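Local coordinates for uncharacterized protein YP_928783.1 (Shewanella amazonensis SB2B, PDB 3KE2) that is of unknown function but probably binds DNA as a winged helix-turn-helix protein, at residues L23-L36 with A75-S87. Numbering follows the deposited sequence. Where two conformers were deposited one is given.
Sequences LYLAHLMDDARHNL and AGYYRIRTWGPIS. With NO3 (nitrate ion), chain D.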
# COMPACT_ATOMS: atom_id res chain seq x y z
N LEU A 23 -2.44 6.41 -2.94
CA LEU A 23 -2.87 6.95 -1.63
C LEU A 23 -3.28 8.40 -1.70
O LEU A 23 -4.19 8.83 -0.97
CB LEU A 23 -1.80 6.78 -0.56
CG LEU A 23 -1.78 5.51 0.29
CD1 LEU A 23 -2.08 4.29 -0.49
CD2 LEU A 23 -0.40 5.43 0.96
N TYR A 24 -2.60 9.14 -2.57
CA TYR A 24 -2.87 10.57 -2.73
C TYR A 24 -4.23 10.77 -3.37
O TYR A 24 -5.03 11.62 -2.93
CB TYR A 24 -1.78 11.26 -3.55
CG TYR A 24 -1.95 12.75 -3.62
CD1 TYR A 24 -1.71 13.55 -2.51
CD2 TYR A 24 -2.35 13.37 -4.78
CE1 TYR A 24 -1.88 14.95 -2.56
CE2 TYR A 24 -2.52 14.74 -4.84
CZ TYR A 24 -2.29 15.53 -3.73
OH TYR A 24 -2.46 16.90 -3.82
N LEU A 25 -4.49 10.00 -4.43
CA LEU A 25 -5.79 10.11 -5.09
C LEU A 25 -6.90 9.76 -4.09
O LEU A 25 -7.88 10.50 -3.92
CB LEU A 25 -5.87 9.21 -6.31
CG LEU A 25 -5.09 9.67 -7.50
CD1 LEU A 25 -5.33 8.71 -8.64
CD2 LEU A 25 -5.57 11.04 -7.85
N ALA A 26 -6.70 8.66 -3.39
CA ALA A 26 -7.67 8.22 -2.43
C ALA A 26 -7.93 9.31 -1.40
O ALA A 26 -9.06 9.49 -0.97
CB ALA A 26 -7.19 6.94 -1.75
N HIS A 27 -6.89 10.02 -0.99
CA HIS A 27 -7.04 11.12 -0.01
C HIS A 27 -7.88 12.23 -0.63
O HIS A 27 -8.82 12.71 -0.02
CB HIS A 27 -5.66 11.60 0.46
CG HIS A 27 -5.67 12.83 1.32
ND1 HIS A 27 -5.77 12.79 2.69
CD2 HIS A 27 -5.51 14.14 0.99
CE1 HIS A 27 -5.71 14.02 3.18
NE2 HIS A 27 -5.55 14.86 2.16
N LEU A 28 -7.57 12.62 -1.87
CA LEU A 28 -8.32 13.66 -2.55
C LEU A 28 -9.81 13.30 -2.65
O LEU A 28 -10.67 14.09 -2.29
CB LEU A 28 -7.75 13.90 -3.93
CG LEU A 28 -6.39 14.58 -4.01
CD1 LEU A 28 -6.02 14.67 -5.47
CD2 LEU A 28 -6.38 15.97 -3.35
N MSE A 29 -10.07 12.08 -3.10
CA MSE A 29 -11.43 11.56 -3.28
C MSE A 29 -12.21 11.48 -1.99
O MSE A 29 -13.42 11.60 -1.99
CB MSE A 29 -11.36 10.16 -3.86
CG MSE A 29 -10.80 10.13 -5.23
SE MSE A 29 -10.54 8.33 -5.81
CE MSE A 29 -9.71 8.72 -7.42
N ASP A 30 -11.50 11.31 -0.90
CA ASP A 30 -12.15 11.16 0.38
C ASP A 30 -12.52 12.51 0.99
O ASP A 30 -13.46 12.57 1.77
CB ASP A 30 -11.20 10.40 1.33
CG ASP A 30 -11.94 9.63 2.42
OD1 ASP A 30 -12.94 8.94 2.11
OD2 ASP A 30 -11.46 9.64 3.58
N ASP A 31 -11.81 13.58 0.66
CA ASP A 31 -12.11 14.91 1.27
C ASP A 31 -13.04 15.81 0.43
O ASP A 31 -13.52 16.82 0.94
CB ASP A 31 -10.79 15.66 1.61
CG ASP A 31 -9.83 14.84 2.58
OD1 ASP A 31 -10.01 13.59 2.81
OD2 ASP A 31 -8.86 15.46 3.09
N ALA A 32 -13.28 15.44 -0.82
CA ALA A 32 -14.15 16.17 -1.74
C ALA A 32 -14.73 15.25 -2.84
O ALA A 32 -14.17 14.19 -3.13
CB ALA A 32 -13.40 17.33 -2.38
N ARG A 33 -15.84 15.65 -3.45
CA ARG A 33 -16.44 14.89 -4.52
C ARG A 33 -15.71 15.17 -5.82
O ARG A 33 -15.78 16.28 -6.34
CB ARG A 33 -17.91 15.22 -4.69
CG ARG A 33 -18.68 14.87 -3.47
CD ARG A 33 -20.17 14.86 -3.67
NE ARG A 33 -20.78 14.40 -2.44
CZ ARG A 33 -22.09 14.21 -2.26
NH1 ARG A 33 -22.97 14.42 -3.24
NH2 ARG A 33 -22.52 13.79 -1.08
N HIS A 34 -15.04 14.14 -6.33
CA HIS A 34 -14.29 14.23 -7.54
C HIS A 34 -14.65 13.18 -8.54
O HIS A 34 -15.13 12.10 -8.17
CB HIS A 34 -12.81 13.96 -7.29
CG HIS A 34 -12.06 15.13 -6.76
ND1 HIS A 34 -11.65 16.16 -7.56
CD2 HIS A 34 -11.59 15.39 -5.52
CE1 HIS A 34 -10.99 17.04 -6.83
NE2 HIS A 34 -10.94 16.60 -5.58
N ASN A 35 -14.38 13.52 -9.80
CA ASN A 35 -14.47 12.58 -10.91
C ASN A 35 -13.17 12.73 -11.74
O ASN A 35 -12.27 13.46 -11.35
CB ASN A 35 -15.76 12.72 -11.71
CG ASN A 35 -15.96 14.07 -12.31
OD1 ASN A 35 -15.03 14.83 -12.51
ND2 ASN A 35 -17.20 14.36 -12.64
N LEU A 36 -13.06 12.03 -12.85
CA LEU A 36 -11.84 12.07 -13.64
C LEU A 36 -11.52 13.49 -14.11
O LEU A 36 -10.40 13.95 -13.99
CB LEU A 36 -11.95 11.11 -14.82
CG LEU A 36 -11.99 9.63 -14.48
CD1 LEU A 36 -12.13 8.83 -15.74
CD2 LEU A 36 -10.74 9.17 -13.70
N ALA A 75 -23.25 14.28 -13.10
CA ALA A 75 -22.01 13.59 -13.33
C ALA A 75 -21.74 12.88 -12.00
O ALA A 75 -22.08 13.39 -10.93
CB ALA A 75 -20.89 14.55 -13.72
N GLY A 76 -21.18 11.70 -12.03
CA GLY A 76 -20.96 11.02 -10.78
C GLY A 76 -19.70 11.47 -10.08
O GLY A 76 -19.00 12.36 -10.56
N TYR A 77 -19.41 10.85 -8.96
CA TYR A 77 -18.21 11.15 -8.22
C TYR A 77 -17.70 9.87 -7.58
O TYR A 77 -18.46 8.95 -7.33
CB TYR A 77 -18.47 12.23 -7.18
CG TYR A 77 -19.44 11.84 -6.09
CD1 TYR A 77 -20.81 12.05 -6.23
CD2 TYR A 77 -18.97 11.29 -4.91
CE1 TYR A 77 -21.70 11.67 -5.21
CE2 TYR A 77 -19.84 10.92 -3.89
CZ TYR A 77 -21.20 11.12 -4.04
OH TYR A 77 -22.03 10.76 -3.01
N TYR A 78 -16.41 9.79 -7.35
CA TYR A 78 -15.84 8.63 -6.73
C TYR A 78 -15.98 8.68 -5.21
O TYR A 78 -15.96 9.74 -4.61
CB TYR A 78 -14.36 8.51 -7.08
CG TYR A 78 -14.05 8.19 -8.54
CD1 TYR A 78 -14.05 6.87 -8.99
CD2 TYR A 78 -13.71 9.19 -9.45
CE1 TYR A 78 -13.73 6.57 -10.31
CE2 TYR A 78 -13.40 8.89 -10.81
CZ TYR A 78 -13.41 7.57 -11.21
OH TYR A 78 -13.11 7.23 -12.53
N ARG A 79 -16.15 7.52 -4.61
CA ARG A 79 -16.23 7.38 -3.17
C ARG A 79 -15.45 6.15 -2.74
O ARG A 79 -15.50 5.11 -3.41
CB ARG A 79 -17.66 7.25 -2.70
CG ARG A 79 -17.76 6.98 -1.20
CD ARG A 79 -19.15 7.27 -0.70
NE ARG A 79 -20.11 6.44 -1.39
CZ ARG A 79 -21.41 6.73 -1.54
NH1 ARG A 79 -21.96 7.86 -1.10
NH2 ARG A 79 -22.16 5.87 -2.21
N ILE A 80 -14.78 6.25 -1.60
CA ILE A 80 -14.03 5.14 -1.05
C ILE A 80 -15.00 4.30 -0.24
O ILE A 80 -15.54 4.79 0.76
CB ILE A 80 -12.88 5.64 -0.16
CG1 ILE A 80 -11.96 6.59 -0.96
CG2 ILE A 80 -12.11 4.49 0.42
CD1 ILE A 80 -11.42 6.01 -2.19
N ARG A 81 -15.25 3.07 -0.70
CA ARG A 81 -16.15 2.14 0.01
C ARG A 81 -15.45 1.68 1.27
O ARG A 81 -16.05 1.64 2.34
CB ARG A 81 -16.55 0.93 -0.84
CG ARG A 81 -17.40 -0.12 -0.08
CD ARG A 81 -17.80 -1.33 -0.95
NE ARG A 81 -18.53 -2.34 -0.17
CZ ARG A 81 -19.86 -2.41 -0.09
NH1 ARG A 81 -20.61 -1.54 -0.75
NH2 ARG A 81 -20.42 -3.35 0.65
N THR A 82 -14.17 1.33 1.14
CA THR A 82 -13.37 0.92 2.31
C THR A 82 -11.90 1.14 2.02
O THR A 82 -11.46 0.96 0.88
CB THR A 82 -13.55 -0.53 2.72
OG1 THR A 82 -12.89 -0.72 3.98
CG2 THR A 82 -12.97 -1.48 1.67
N TRP A 83 -11.16 1.57 3.04
CA TRP A 83 -9.71 1.76 2.90
C TRP A 83 -8.98 0.45 3.10
O TRP A 83 -7.81 0.33 2.72
CB TRP A 83 -9.19 2.76 3.91
CG TRP A 83 -9.48 4.15 3.56
CD1 TRP A 83 -10.61 4.84 3.85
CD2 TRP A 83 -8.62 5.05 2.86
NE1 TRP A 83 -10.51 6.11 3.36
CE2 TRP A 83 -9.30 6.27 2.75
CE3 TRP A 83 -7.33 4.94 2.33
CZ2 TRP A 83 -8.74 7.38 2.13
CZ3 TRP A 83 -6.76 6.06 1.70
CH2 TRP A 83 -7.48 7.26 1.61
N GLY A 84 -9.65 -0.50 3.73
CA GLY A 84 -9.07 -1.80 4.01
C GLY A 84 -7.79 -1.71 4.82
O GLY A 84 -7.76 -1.10 5.88
N PRO A 85 -6.70 -2.28 4.29
CA PRO A 85 -5.47 -2.30 5.05
C PRO A 85 -4.73 -0.97 5.10
O PRO A 85 -3.69 -0.88 5.79
CB PRO A 85 -4.62 -3.31 4.27
CG PRO A 85 -5.00 -3.08 2.88
CD PRO A 85 -6.49 -2.76 2.92
N ILE A 86 -5.23 0.03 4.38
CA ILE A 86 -4.59 1.34 4.30
C ILE A 86 -5.13 2.29 5.35
O ILE A 86 -6.35 2.42 5.57
CB ILE A 86 -4.79 1.97 2.91
CG1 ILE A 86 -4.31 1.02 1.81
CG2 ILE A 86 -4.08 3.30 2.81
CD1 ILE A 86 -2.93 0.56 1.96
N SER A 87 -4.21 2.98 5.98
CA SER A 87 -4.53 3.94 6.99
C SER A 87 -4.71 5.29 6.32
O SER A 87 -3.77 5.87 5.81
CB SER A 87 -3.40 4.00 8.00
OG SER A 87 -3.66 4.96 9.00
N NO3 D . -15.58 11.64 -15.28
O1 NO3 D . -15.10 10.62 -14.48
O2 NO3 D . -16.55 11.36 -16.25
O3 NO3 D . -15.09 12.94 -15.10
O HOH W 1 -14.37 11.82 -4.91
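R33 lies over one face of Y77. From CB on, each atom of the arginine meets the ring. Its CB sits 3.9 Å from CB of Y77. CG comes next, beside CG and CD2 of the tyrosine. CD stands almost exactly over the ring centre, 3.6 Å from it, a CH-pi contact. NE follows above CZ and CE2. The guanidinium ends over the phenol oxygen and lies flat on the tyrosine, the planes 13° apart. Anti torsions along the arginine (chi3 176°) run it straight across the ring. With the Y77 ring cut back to an alanine, the R33 chain is likely to lose the face it lies on, and its guanidinium to be set free to turn.

Next to this stack the backbones join. Y78 N donates to H34 O over 2.8 Å, and the bond is nearly straight. A water accepts from H34 N and sits within hydrogen-bonding distance of A32 O and Y78 O, linking the loop to the strand. The Y78 ring turns its edge to N35 and L36, and its OH touches CD2 of L36 at 3.3 Å. M29 SE lies obliquely to the same ring, a Met-aromatic contact. Further along, A26 CB packs against W83 CH2 at 3.4 Å, and the D30 carboxylate stands steeply against the indole edge.

The end of helix 14-31 thus crosses strand 77-82 of the two-stranded wing; helix residues 23-31 and strand residues 77-80 run at 106° to each other. Helices 36-43 and 47-55 cover M29, strand 63-67 pairs with 77-82, and I86 packs on I86 of the second subunit.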